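Local coordinates for uncharacterized protein (PDB 3MAB), which is of unknown function but carries a TfoX C-terminal domain, a small all-helical module of the helix-hairpin-helix clan, at residues Leu31-Phe40 with Glu54-Val62; Leu16-Ile25 with Ala39-Asp47. The protein carries 2 engineered substitutions. All blocks are in the same frame, centred on the assembly; numbering follows the deposited sequence.

Contact 1 of 2, residues Leu31-Phe40 with Glu54-Val62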
ATOM      1  N   LEU B  31      -5.681  -1.783 -12.307  1.00 10.41           N
ATOM      2  CA  LEU B  31      -4.424  -2.330 -11.825  1.00 10.04           C
ATOM      3  C   LEU B  31      -4.574  -3.701 -11.220  1.00 11.16           C
ATOM      4  O   LEU B  31      -3.781  -4.595 -11.531  1.00 12.51           O
ATOM      5  CB  LEU B  31      -3.696  -1.392 -10.867  1.00  9.88           C
ATOM      6  CG  LEU B  31      -2.412  -1.866 -10.211  1.00 11.06           C
ATOM      7  CD1 LEU B  31      -1.351  -2.135 -11.198  1.00 11.05           C
ATOM      8  CD2 LEU B  31      -1.924  -0.840  -9.205  1.00 12.43           C
ATOM      9  N   LYS B  32      -5.571  -3.891 -10.347  1.00 12.30           N
ATOM     10  CA  LYS B  32      -5.770  -5.196  -9.747  1.00 14.60           C
ATOM     11  C   LYS B  32      -6.048  -6.212 -10.848  1.00 15.34           C
ATOM     12  O   LYS B  32      -5.523  -7.348 -10.761  1.00 18.11           O
ATOM     13  CB  LYS B  32      -6.926  -5.159  -8.756  1.00 17.16           C
ATOM     14  CG  LYS B  32      -7.142  -6.529  -8.034  1.00 19.51           C
ATOM     15  CD  LYS B  32      -8.232  -6.470  -7.037  1.00 22.89           C
ATOM     16  CE  LYS B  32      -8.498  -7.885  -6.487  1.00 25.70           C
ATOM     17  NZ  LYS B  32      -9.149  -8.767  -7.539  1.00 25.85           N
ATOM     18  N   ASP B  33      -6.892  -5.833 -11.800  1.00 15.25           N
ATOM     19  CA  ASP B  33      -7.369  -6.747 -12.873  1.00 17.61           C
ATOM     20  C   ASP B  33      -6.169  -7.270 -13.666  1.00 17.46           C
ATOM     21  O   ASP B  33      -6.150  -8.435 -14.129  1.00 19.75           O
ATOM     22  CB  ASP B  33      -8.293  -6.051 -13.907  1.00 19.03           C
ATOM     23  CG  ASP B  33      -9.731  -5.756 -13.455  1.00 26.69           C
ATOM     24  OD1 ASP B  33     -10.393  -4.928 -14.141  1.00 34.12           O
ATOM     25  OD2 ASP B  33     -10.207  -6.354 -12.526  1.00 25.21           O
ATOM     26  N   VAL B  34      -5.188  -6.433 -13.949  1.00 14.57           N
ATOM     27  CA  VAL B  34      -4.039  -6.910 -14.727  1.00 14.90           C
ATOM     28  C   VAL B  34      -2.893  -7.445 -13.880  1.00 13.31           C
ATOM     29  O   VAL B  34      -2.129  -8.308 -14.339  1.00 14.62           O
ATOM     30  CB  VAL B  34      -3.502  -5.876 -15.698  1.00 16.56           C
ATOM     31  CG1 VAL B  34      -4.603  -5.406 -16.668  1.00 19.14           C
ATOM     32  CG2 VAL B  34      -2.872  -4.713 -15.034  1.00 13.96           C
ATOM     33  N   GLY B  35      -2.781  -6.968 -12.655  1.00 11.53           N
ATOM     34  CA  GLY B  35      -1.715  -7.387 -11.784  1.00 12.02           C
ATOM     35  C   GLY B  35      -0.389  -6.704 -12.003  1.00 10.62           C
ATOM     36  O   GLY B  35      -0.157  -5.990 -13.010  1.00 10.08           O
ATOM     37  N   SER B  36       0.535  -6.924 -11.059  1.00 11.05           N
ATOM     38  CA  SER B  36       1.752  -6.148 -11.030  1.00 10.87           C
ATOM     39  C   SER B  36       2.683  -6.484 -12.177  1.00  9.16           C
ATOM     40  O   SER B  36       3.338  -5.585 -12.710  1.00  9.71           O
ATOM     41  CB  SER B  36       2.482  -6.288  -9.723  1.00 10.81           C
ATOM     42  OG  SER B  36       2.882  -7.622  -9.509  1.00 12.27           O
ATOM     43  N   LYS B  37       2.806  -7.760 -12.552  1.00  8.90           N
ATOM     44  CA  LYS B  37       3.762  -8.121 -13.595  1.00  8.70           C
ATOM     45  C   LYS B  37       3.341  -7.539 -14.951  1.00  8.62           C
ATOM     46  O   LYS B  37       4.158  -6.971 -15.681  1.00 10.21           O
ATOM     47  CB  LYS B  37       3.936  -9.622 -13.695  1.00 10.70           C
ATOM     48  CG  LYS B  37       4.651 -10.219 -12.460  1.00 12.15           C
ATOM     49  CD  LYS B  37       4.800 -11.739 -12.710  1.00 18.02           C
ATOM     50  CE  LYS B  37       5.360 -12.454 -11.492  1.00 22.59           C
ATOM     51  NZ  LYS B  37       4.916 -13.891 -11.423  1.00 23.20           N
ATOM     52  N   GLU B  38       2.059  -7.687 -15.282  1.00 11.04           N
ATOM     53  CA  GLU B  38       1.568  -7.117 -16.548  1.00 10.01           C
ATOM     54  C   GLU B  38       1.693  -5.568 -16.503  1.00 10.47           C
ATOM     55  O   GLU B  38       2.128  -4.963 -17.457  1.00 10.95           O
ATOM     56  CB  GLU B  38       0.131  -7.500 -16.830  1.00 11.01           C
ATOM     57  CG  GLU B  38      -0.328  -6.823 -18.133  1.00 17.64           C
ATOM     58  CD  GLU B  38      -1.659  -7.228 -18.669  1.00 20.12           C
ATOM     59  OE1 GLU B  38      -2.156  -8.353 -18.436  1.00 18.07           O
ATOM     60  OE2 GLU B  38      -2.260  -6.374 -19.391  1.00 23.37           O
ATOM     61  N   ALA B  39       1.306  -4.948 -15.400  1.00  9.28           N
ATOM     62  CA  ALA B  39       1.380  -3.483 -15.321  1.00  9.21           C
ATOM     63  C   ALA B  39       2.837  -3.023 -15.486  1.00  8.49           C
ATOM     64  O   ALA B  39       3.138  -2.086 -16.224  1.00  9.77           O
ATOM     65  CB  ALA B  39       0.781  -3.009 -14.032  1.00 10.47           C
ATOM     66  N   PHE B  40       3.742  -3.720 -14.826  1.00  7.16           N
ATOM     67  CA  PHE B  40       5.164  -3.419 -14.939  1.00  8.29           C
ATOM     68  C   PHE B  40       5.621  -3.552 -16.381  1.00  7.90           C
ATOM     69  O   PHE B  40       6.309  -2.674 -16.865  1.00  9.35           O
ATOM     70  CB  PHE B  40       6.030  -4.300 -14.035  1.00  9.49           C
ATOM     71  CG  PHE B  40       7.467  -3.997 -14.123  1.00 10.13           C
ATOM     72  CD1 PHE B  40       7.997  -3.021 -13.324  1.00  9.66           C
ATOM     73  CD2 PHE B  40       8.317  -4.644 -15.004  1.00 11.07           C
ATOM     74  CE1 PHE B  40       9.303  -2.664 -13.410  1.00 12.32           C
ATOM     75  CE2 PHE B  40       9.663  -4.269 -15.061  1.00 13.97           C
ATOM     76  CZ  PHE B  40      10.133  -3.287 -14.249  1.00 13.94           C
ATOM     77  N   GLU B  54       9.780  -0.098  -8.805  1.00 14.77           N
ATOM     78  CA  GLU B  54       8.448   0.086  -9.341  1.00 13.21           C
ATOM     79  C   GLU B  54       7.634  -1.247  -9.279  1.00 10.80           C
ATOM     80  O   GLU B  54       6.431  -1.259  -8.997  1.00 10.89           O
ATOM     81  CB  GLU B  54       8.462   0.574 -10.789  1.00 14.27           C
ATOM     82  CG  GLU B  54       8.668   2.014 -11.007  1.00 18.80           C
ATOM     83  CD  GLU B  54      10.099   2.401 -11.183  1.00 23.47           C
ATOM     84  OE1 GLU B  54      10.298   3.557 -11.567  1.00 30.57           O
ATOM     85  OE2 GLU B  54      11.007   1.585 -10.958  1.00 25.03           O
ATOM     86  N   LEU B  55       8.276  -2.387  -9.550  1.00  9.78           N
ATOM     87  CA  LEU B  55       7.581  -3.676  -9.471  1.00  8.10           C
ATOM     88  C   LEU B  55       7.095  -4.015  -8.087  1.00  9.87           C
ATOM     89  O   LEU B  55       5.965  -4.417  -7.884  1.00  9.90           O
ATOM     90  CB  LEU B  55       8.512  -4.777 -10.015  1.00  8.90           C
ATOM     91  CG  LEU B  55       7.968  -6.186 -10.086  1.00  9.26           C
ATOM     92  CD1 LEU B  55       6.639  -6.265 -10.870  1.00  9.72           C
ATOM     93  CD2 LEU B  55       8.983  -7.099 -10.684  1.00 11.62           C
ATOM     94  N   TYR B  56       7.959  -3.857  -7.100  1.00  9.47           N
ATOM     95  CA  TYR B  56       7.538  -3.988  -5.719  1.00 10.24           C
ATOM     96  C   TYR B  56       6.399  -3.050  -5.381  1.00  9.51           C
ATOM     97  O   TYR B  56       5.440  -3.470  -4.689  1.00 10.22           O
ATOM     98  CB  TYR B  56       8.721  -3.734  -4.776  1.00 12.70           C
ATOM     99  CG  TYR B  56       9.740  -4.846  -4.553  1.00 15.80           C
ATOM    100  CD1 TYR B  56       9.515  -6.145  -4.935  1.00 19.44           C
ATOM    101  CD2 TYR B  56      10.899  -4.567  -3.863  1.00 21.37           C
ATOM    102  CE1 TYR B  56      10.484  -7.156  -4.727  1.00 21.15           C
ATOM    103  CE2 TYR B  56      11.868  -5.596  -3.660  1.00 20.09           C
ATOM    104  CZ  TYR B  56      11.605  -6.847  -4.078  1.00 19.12           C
ATOM    105  OH  TYR B  56      12.569  -7.795  -3.813  1.00 21.44           O
ATOM    106  N   ALA B  57       6.484  -1.784  -5.804  1.00  9.49           N
ATOM    107  CA  ALA B  57       5.427  -0.810  -5.535  1.00 10.32           C
ATOM    108  C   ALA B  57       4.094  -1.241  -6.076  1.00  9.13           C
ATOM    109  O   ALA B  57       3.067  -1.152  -5.406  1.00 10.20           O
ATOM    110  CB  ALA B  57       5.804   0.569  -6.114  1.00 11.88           C
ATOM    111  N   LEU B  58       4.102  -1.768  -7.288  1.00  9.23           N
ATOM    112  CA  LEU B  58       2.910  -2.195  -7.959  1.00  8.68           C
ATOM    113  C   LEU B  58       2.287  -3.405  -7.262  1.00  7.91           C
ATOM    114  O   LEU B  58       1.074  -3.466  -7.068  1.00  9.91           O
ATOM    115  CB  LEU B  58       3.168  -2.515  -9.428  1.00  8.68           C
ATOM    116  CG  LEU B  58       3.485  -1.319 -10.268  1.00  8.09           C
ATOM    117  CD1 LEU B  58       3.972  -1.765 -11.633  1.00 10.26           C
ATOM    118  CD2 LEU B  58       2.297  -0.417 -10.491  1.00 10.99           C
ATOM    119  N   GLU B  59       3.107  -4.392  -6.856  1.00  8.48           N
ATOM    120  CA  GLU B  59       2.558  -5.554  -6.153  1.00  9.00           C
ATOM    121  C   GLU B  59       2.021  -5.165  -4.811  1.00 10.11           C
ATOM    122  O   GLU B  59       0.954  -5.629  -4.399  1.00 10.33           O
ATOM    123  CB  GLU B  59       3.605  -6.670  -5.997  1.00  9.78           C
ATOM    124  CG  GLU B  59       3.142  -7.920  -5.309  1.00 10.99           C
ATOM    125  CD  GLU B  59       2.039  -8.663  -6.029  1.00 13.34           C
ATOM    126  OE1 GLU B  59       1.959  -8.540  -7.264  1.00 15.81           O
ATOM    127  OE2 GLU B  59       1.285  -9.439  -5.394  1.00 14.68           O
ATOM    128  N   GLY B  60       2.732  -4.289  -4.096  1.00  9.85           N
ATOM    129  CA  GLY B  60       2.247  -3.799  -2.827  1.00 11.18           C
ATOM    130  C   GLY B  60       0.916  -3.052  -3.033  1.00 11.15           C
ATOM    131  O   GLY B  60      -0.025  -3.240  -2.271  1.00 13.82           O
ATOM    132  N   ALA B  61       0.814  -2.261  -4.070  1.00 11.03           N
ATOM    133  CA  ALA B  61      -0.464  -1.574  -4.362  1.00 11.45           C
ATOM    134  C   ALA B  61      -1.615  -2.562  -4.557  1.00 12.47           C
ATOM    135  O   ALA B  61      -2.704  -2.390  -3.980  1.00 15.97           O
ATOM    136  CB  ALA B  61      -0.309  -0.642  -5.573  1.00 11.89           C
ATOM    137  N   VAL B  62      -1.367  -3.594  -5.351  1.00 12.84           N
ATOM    138  CA  VAL B  62      -2.345  -4.647  -5.613  1.00 14.69           C
ATOM    139  C   VAL B  62      -2.795  -5.328  -4.329  1.00 16.39           C
ATOM    140  O   VAL B  62      -4.002  -5.599  -4.126  1.00 19.61           O
ATOM    141  CB  VAL B  62      -1.797  -5.665  -6.644  1.00 15.18           C
ATOM    142  CG1 VAL B  62      -2.695  -6.912  -6.744  1.00 20.93           C
ATOM    143  CG2 VAL B  62      -1.618  -4.975  -8.053  1.00 17.38           C
TER
HETATM  144  O   HOH W   1      -0.156  -8.883  -9.055  1.00 16.05           O
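Leu58 enters helix 31-40 as a knob, its side chain seated in the hole formed by Leu31, Ser36, Ala39 and Phe40. The two helical segments run antiparallel, their axes at 165° and 8.4 Å apart at the closest point, a buried helix pair near the centre of the TfoX C-terminal domain. Apolar packing covers most of the face. Leu58 CD2 meets Leu31 CD1 at 4.1 Å, the two side chains crossing at about a right angle, while Leu58 CD1 turns to the Ala39 methyl and the backbone of Phe40. The other branch of Leu31, CD2, touches Ala61 CB, and Leu31 CG lies 3.9 Å from Val62 CG2. At the far end Leu55 CD1 presses on Phe40 CB at 3.8 Å; CB of Glu54 lies at the edge of the Phe40 ring.

One polar contact lies within this packing. With chi1 at 62°, Ser36 OG stands between its own backbone N and carbonyl carbon and donates a 2.6 Å hydrogen bond to Glu59 OE1, nearly along the C-O axis. The bend of Glu59 at chi2 (63°) brings the carboxylate back to the serine. A water accepts from Ser36 N and donates to the same OE1, so two bonds grip this oxygen; OE2 takes Gln63 NE2.

Helix 14-22 packs on the pair through Leu20, which touches Leu58, and helix 72-85 supplies Leu78 against Glu59 and Glu77 for a salt bridge with Lys37.

Contact 2 of 2, residues Leu16-Ile25 with Ala39-Asp47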
ATOM      1  N   LEU B  16       4.595   7.494 -10.962  1.00 15.90           N
ATOM      2  CA  LEU B  16       4.164   6.134 -11.282  1.00 13.97           C
ATOM      3  C   LEU B  16       2.669   6.084 -11.691  1.00 12.13           C
ATOM      4  O   LEU B  16       2.317   5.337 -12.596  1.00 12.49           O
ATOM      5  CB  LEU B  16       4.435   5.197 -10.104  1.00 12.71           C
ATOM      6  CG  LEU B  16       4.103   3.727 -10.252  1.00 11.34           C
ATOM      7  CD1 LEU B  16       4.712   3.101 -11.550  1.00 15.20           C
ATOM      8  CD2 LEU B  16       4.556   2.931  -9.028  1.00 13.19           C
ATOM      9  N   GLU B  17       1.809   6.878 -11.030  1.00 11.86           N
ATOM     10  CA  GLU B  17       0.409   6.990 -11.441  1.00 11.44           C
ATOM     11  C   GLU B  17       0.396   7.444 -12.917  1.00 11.47           C
ATOM     12  O   GLU B  17      -0.345   6.903 -13.695  1.00 10.01           O
ATOM     13  CB  GLU B  17      -0.378   7.981 -10.562  1.00 13.88           C
ATOM     14  CG  GLU B  17      -1.791   8.357 -11.141  1.00 13.82           C
ATOM     15  CD  GLU B  17      -2.593   9.228 -10.220  1.00 23.36           C
ATOM     16  OE1 GLU B  17      -2.207  10.376 -10.032  1.00 28.41           O
ATOM     17  OE2 GLU B  17      -3.555   8.720  -9.614  1.00 28.78           O
ATOM     18  N   GLN B  18       1.163   8.478 -13.287  1.00 12.24           N
ATOM     19  CA  GLN B  18       1.178   8.990 -14.661  1.00 12.51           C
ATOM     20  C   GLN B  18       1.663   7.901 -15.604  1.00 11.68           C
ATOM     21  O   GLN B  18       1.140   7.740 -16.687  1.00 12.97           O
ATOM     22  CB  GLN B  18       2.056  10.233 -14.780  1.00 13.98           C
ATOM     23  CG  GLN B  18       1.491  11.391 -14.092  1.00 16.01           C
ATOM     24  CD  GLN B  18       2.456  12.552 -13.936  1.00 22.94           C
ATOM     25  OE1 GLN B  18       3.702  12.387 -13.864  1.00 25.41           O
ATOM     26  NE2 GLN B  18       1.888  13.742 -13.847  1.00 27.49           N
ATOM     27  N   ASP B  19       2.680   7.156 -15.196  1.00 12.66           N
ATOM     28  CA  ASP B  19       3.213   6.067 -16.075  1.00 15.10           C
ATOM     29  C   ASP B  19       2.169   4.964 -16.295  1.00 11.40           C
ATOM     30  O   ASP B  19       1.999   4.481 -17.413  1.00 13.52           O
ATOM     31  CB  ASP B  19       4.503   5.460 -15.491  1.00 16.86           C
ATOM     32  CG  ASP B  19       5.680   6.446 -15.541  1.00 24.51           C
ATOM     33  OD1 ASP B  19       5.658   7.429 -16.331  1.00 25.34           O
ATOM     34  OD2 ASP B  19       6.644   6.199 -14.771  1.00 32.14           O
ATOM     35  N   LEU B  20       1.441   4.635 -15.222  1.00 10.72           N
ATOM     36  CA  LEU B  20       0.394   3.657 -15.342  1.00  9.32           C
ATOM     37  C   LEU B  20      -0.684   4.150 -16.346  1.00  9.62           C
ATOM     38  O   LEU B  20      -1.095   3.423 -17.211  1.00 10.16           O
ATOM     39  CB  LEU B  20      -0.215   3.345 -14.002  1.00  9.01           C
ATOM     40  CG  LEU B  20       0.585   2.403 -13.103  1.00  9.22           C
ATOM     41  CD1 LEU B  20      -0.015   2.495 -11.700  1.00 11.31           C
ATOM     42  CD2 LEU B  20       0.585   0.954 -13.610  1.00 10.93           C
ATOM     43  N   ILE B  21      -1.145   5.380 -16.185  1.00  9.68           N
ATOM     44  CA  ILE B  21      -2.175   5.918 -17.054  1.00 11.05           C
ATOM     45  C   ILE B  21      -1.729   5.939 -18.488  1.00 12.04           C
ATOM     46  O   ILE B  21      -2.466   5.557 -19.380  1.00 12.65           O
ATOM     47  CB  ILE B  21      -2.568   7.310 -16.554  1.00 10.44           C
ATOM     48  CG1 ILE B  21      -3.301   7.223 -15.226  1.00 11.86           C
ATOM     49  CG2 ILE B  21      -3.415   8.020 -17.640  1.00 11.71           C
ATOM     50  CD1 ILE B  21      -3.441   8.569 -14.500  1.00 13.47           C
ATOM     51  N   LYS B  22      -0.515   6.367 -18.699  1.00 12.36           N
ATOM     52  CA  LYS B  22       0.036   6.402 -20.024  1.00 14.52           C
ATOM     53  C   LYS B  22       0.043   5.020 -20.657  1.00 15.55           C
ATOM     54  O   LYS B  22      -0.177   4.873 -21.889  1.00 18.41           O
ATOM     55  CB  LYS B  22       1.447   6.979 -20.023  1.00 16.01           C
ATOM     56  CG  LYS B  22       1.527   8.461 -19.778  1.00 19.91           C
ATOM     57  CD  LYS B  22       2.966   8.909 -19.954  1.00 25.56           C
ATOM     58  CE  LYS B  22       3.473   9.736 -18.825  1.00 30.28           C
ATOM     59  NZ  LYS B  22       3.195  11.175 -19.081  1.00 33.92           N
ATOM     60  N   ALA B  23       0.246   4.011 -19.833  1.00 14.27           N
ATOM     61  CA  ALA B  23       0.159   2.613 -20.279  1.00 15.09           C
ATOM     62  C   ALA B  23      -1.242   2.038 -20.312  1.00 16.13           C
ATOM     63  O   ALA B  23      -1.378   0.863 -20.656  1.00 19.35           O
ATOM     64  CB  ALA B  23       1.046   1.733 -19.441  1.00 15.50           C
ATOM     65  N   GLY B  24      -2.275   2.837 -20.063  1.00 14.41           N
ATOM     66  CA  GLY B  24      -3.664   2.380 -20.199  1.00 14.66           C
ATOM     67  C   GLY B  24      -4.264   1.760 -18.970  1.00 15.54           C
ATOM     68  O   GLY B  24      -5.353   1.147 -19.037  1.00 19.33           O
ATOM     69  N   ILE B  25      -3.594   1.945 -17.834  1.00 13.45           N
ATOM     70  CA  ILE B  25      -4.061   1.439 -16.532  1.00 13.71           C
ATOM     71  C   ILE B  25      -4.435   2.651 -15.720  1.00 14.07           C
ATOM     72  O   ILE B  25      -3.568   3.355 -15.235  1.00 13.68           O
ATOM     73  CB  ILE B  25      -2.981   0.591 -15.861  1.00 12.40           C
ATOM     74  CG1 ILE B  25      -2.667  -0.639 -16.735  1.00 12.49           C
ATOM     75  CG2 ILE B  25      -3.435   0.232 -14.428  1.00 14.53           C
ATOM     76  CD1 ILE B  25      -1.361  -1.261 -16.296  1.00 17.60           C
ATOM     77  N   ALA B  39       1.306  -4.948 -15.400  1.00  9.28           N
ATOM     78  CA  ALA B  39       1.380  -3.483 -15.321  1.00  9.21           C
ATOM     79  C   ALA B  39       2.837  -3.023 -15.486  1.00  8.49           C
ATOM     80  O   ALA B  39       3.138  -2.086 -16.224  1.00  9.77           O
ATOM     81  CB  ALA B  39       0.781  -3.009 -14.032  1.00 10.47           C
ATOM     82  N   PHE B  40       3.742  -3.720 -14.826  1.00  7.16           N
ATOM     83  CA  PHE B  40       5.164  -3.419 -14.939  1.00  8.29           C
ATOM     84  C   PHE B  40       5.621  -3.552 -16.381  1.00  7.90           C
ATOM     85  O   PHE B  40       6.309  -2.674 -16.865  1.00  9.35           O
ATOM     86  CB  PHE B  40       6.030  -4.300 -14.035  1.00  9.49           C
ATOM     87  CG  PHE B  40       7.467  -3.997 -14.123  1.00 10.13           C
ATOM     88  CD1 PHE B  40       7.997  -3.021 -13.324  1.00  9.66           C
ATOM     89  CD2 PHE B  40       8.317  -4.644 -15.004  1.00 11.07           C
ATOM     90  CE1 PHE B  40       9.303  -2.664 -13.410  1.00 12.32           C
ATOM     91  CE2 PHE B  40       9.663  -4.269 -15.061  1.00 13.97           C
ATOM     92  CZ  PHE B  40      10.133  -3.287 -14.249  1.00 13.94           C
ATOM     93  N   LEU B  41       5.244  -4.629 -17.078  1.00  9.29           N
ATOM     94  CA  LEU B  41       5.688  -4.841 -18.453  1.00 10.23           C
ATOM     95  C   LEU B  41       5.225  -3.663 -19.334  1.00 10.75           C
ATOM     96  O   LEU B  41       5.914  -3.218 -20.263  1.00 11.70           O
ATOM     97  CB  LEU B  41       5.172  -6.163 -19.014  1.00 11.23           C
ATOM     98  CG  LEU B  41       5.923  -7.393 -18.569  1.00 12.80           C
ATOM     99  CD1 LEU B  41       5.221  -8.594 -19.085  1.00 14.58           C
ATOM    100  CD2 LEU B  41       7.405  -7.389 -18.986  1.00 18.20           C
ATOM    101  N   ARG B  42       3.993  -3.240 -19.092  1.00  9.99           N
ATOM    102  CA  ARG B  42       3.423  -2.150 -19.888  1.00 11.59           C
ATOM    103  C   ARG B  42       4.212  -0.834 -19.705  1.00 12.15           C
ATOM    104  O   ARG B  42       4.384  -0.115 -20.666  1.00 14.92           O
ATOM    105  CB  ARG B  42       1.919  -2.009 -19.610  1.00 11.65           C
ATOM    106  CG  ARG B  42       1.226  -3.150 -20.252  1.00 14.17           C
ATOM    107  CD  ARG B  42      -0.179  -3.493 -19.892  1.00 19.70           C
ATOM    108  NE  ARG B  42      -1.085  -2.453 -20.287  1.00 22.45           N
ATOM    109  CZ  ARG B  42      -2.417  -2.509 -20.198  1.00 22.77           C
ATOM    110  NH1 ARG B  42      -3.048  -3.599 -19.829  1.00 21.16           N
ATOM    111  NH2 ARG B  42      -3.131  -1.432 -20.502  1.00 21.92           N
ATOM    112  N   ILE B  43       4.611  -0.531 -18.485  1.00 10.66           N
ATOM    113  CA  ILE B  43       5.380   0.667 -18.234  1.00 11.74           C
ATOM    114  C   ILE B  43       6.813   0.520 -18.713  1.00 12.14           C
ATOM    115  O   ILE B  43       7.381   1.470 -19.223  1.00 14.04           O
ATOM    116  CB  ILE B  43       5.270   1.195 -16.777  1.00 11.91           C
ATOM    117  CG1 ILE B  43       5.757   0.259 -15.696  1.00 15.87           C
ATOM    118  CG2 ILE B  43       3.797   1.499 -16.468  1.00 14.29           C
ATOM    119  CD1 ILE B  43       5.792   0.966 -14.223  1.00 17.44           C
ATOM    120  N   TRP B  44       7.355  -0.687 -18.570  1.00 11.57           N
ATOM    121  CA  TRP B  44       8.738  -1.004 -18.997  1.00 12.25           C
ATOM    122  C   TRP B  44       8.890  -0.981 -20.497  1.00 14.13           C
ATOM    123  O   TRP B  44       9.910  -0.515 -21.013  1.00 16.10           O
ATOM    124  CB  TRP B  44       9.083  -2.335 -18.405  1.00 12.34           C
ATOM    125  CG  TRP B  44      10.432  -2.872 -18.731  1.00 14.19           C
ATOM    126  CD1 TRP B  44      11.579  -2.575 -18.084  1.00 17.26           C
ATOM    127  CD2 TRP B  44      10.731  -3.926 -19.663  1.00 12.72           C
ATOM    128  NE1 TRP B  44      12.590  -3.365 -18.565  1.00 15.43           N
ATOM    129  CE2 TRP B  44      12.102  -4.204 -19.532  1.00 14.28           C
ATOM    130  CE3 TRP B  44       9.966  -4.678 -20.555  1.00 16.84           C
ATOM    131  CZ2 TRP B  44      12.733  -5.144 -20.292  1.00 15.46           C
ATOM    132  CZ3 TRP B  44      10.587  -5.624 -21.325  1.00 19.37           C
ATOM    133  CH2 TRP B  44      11.962  -5.824 -21.225  1.00 17.63           C
ATOM    134  N   GLU B  45       7.855  -1.384 -21.216  1.00 13.75           N
ATOM    135  CA  GLU B  45       7.829  -1.276 -22.653  1.00 17.14           C
ATOM    136  C   GLU B  45       7.979   0.216 -23.082  1.00 18.69           C
ATOM    137  O   GLU B  45       8.626   0.510 -24.078  1.00 21.16           O
ATOM    138  CB  GLU B  45       6.503  -1.835 -23.169  1.00 18.96           C
ATOM    139  CG  GLU B  45       6.289  -1.603 -24.661  1.00 23.37           C
ATOM    140  CD  GLU B  45       5.075  -2.308 -25.221  1.00 24.97           C
ATOM    141  OE1 GLU B  45       4.066  -2.434 -24.508  1.00 26.89           O
ATOM    142  OE2 GLU B  45       5.127  -2.701 -26.412  1.00 33.23           O
ATOM    143  N   ASN B  46       7.399   1.139 -22.322  1.00 18.87           N
ATOM    144  CA  ASN B  46       7.411   2.589 -22.617  1.00 21.56           C
ATOM    145  C   ASN B  46       8.682   3.253 -22.110  1.00 21.67           C
ATOM    146  O   ASN B  46       9.072   4.278 -22.631  1.00 24.24           O
ATOM    147  CB  ASN B  46       6.191   3.266 -22.009  1.00 22.01           C
ATOM    148  CG  ASN B  46       4.906   2.956 -22.767  1.00 22.59           C
ATOM    149  OD1 ASN B  46       4.957   2.500 -23.920  1.00 27.32           O
ATOM    150  ND2 ASN B  46       3.740   3.229 -22.132  1.00 25.23           N
ATOM    151  N   ASP B  47       9.376   2.619 -21.165  1.00 19.81           N
ATOM    152  CA  ASP B  47      10.451   3.209 -20.411  1.00 21.12           C
ATOM    153  C   ASP B  47      11.220   2.112 -19.702  1.00 21.50           C
ATOM    154  O   ASP B  47      10.864   1.681 -18.590  1.00 18.27           O
ATOM    155  CB  ASP B  47       9.875   4.208 -19.410  1.00 22.38           C
ATOM    156  CG  ASP B  47      10.918   4.847 -18.525  1.00 26.80           C
ATOM    157  OD1 ASP B  47      12.115   4.556 -18.697  1.00 23.85           O
ATOM    158  OD2 ASP B  47      10.540   5.683 -17.653  1.00 30.32           O
TER
HETATM  159  O   HOH W   2       3.959   4.274 -19.389  1.00 17.29           O
HETATM  160  O   HOH W   3       0.096  -0.753 -22.575  1.00 26.08           O
HETATM  161  O   HOH W   4      -5.968  -0.607 -20.674  1.00 37.35           O
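Ile43 is the main bump of helix 39-46, and its two ends meet different parts of segment 16-25. Its CG2 packs on the helix backbone at Asp19, 3.6 Å from Asp19 O, with Ala23 CB and Leu20 CD2 also beside it. CD1 reaches Leu16 CD1 at 3.6 Å, the side chains crossing at about a right angle; chi1 of 61° sends CG1 and its methyl that way. The small Ala39 offers a shallow hollow that receives Ile25 CD1, at 3.6 Å from Ala39 CB, beside Leu20 CD2.

Helix 16-22 lies almost square to helix 39-46, at 89°, and ends in a Schellman motif: Gly24, with positive phi, is its C-prime residue, Ile25 N bonds to Leu20 O and Gly24 N to Ile21 O. This turn brings Ala23 against helix 39-46, its methyl 3.8 Å from Arg42 CB.

A bend at chi3 lays the Arg42 guanidinium alongside the turn. NH2 donates to Ala23 O at 2.9 Å (155° at the hydrogen), on a lone pair in the carbonyl plane, and NE adds a weak bond to the same oxygen. Ile25 CG1 sits over the centre of one guanidinium face, 3.8 Å above its plane. One water links Ala23 O to Arg42 NE; another joins Asp19 O to Asn46 ND2, while Glu38 holds Arg42 NH1 by a salt bridge.

In the fold
The centres of contacts 1 and 2 are about 10 Å apart, and both contacts use helix 28-46. Ala39 works in both; Phe40 lies in both ranges but touches across the segments only in contact 1. Along the chain the segments alternate: 16-25, then 31-40 and 39-47 on the shared helix, then 54-62. One part of that helix faces 54-62 and the next part faces 16-25. The contacts also touch directly, with Leu20 CD2 3.8 Å from Leu58 CD2 and Leu16 CD2 on Ala57 CB, consistent with one continuous apolar packing of the three helices within the TfoX C-terminal domain. The second chain of the assembly touches neither contact.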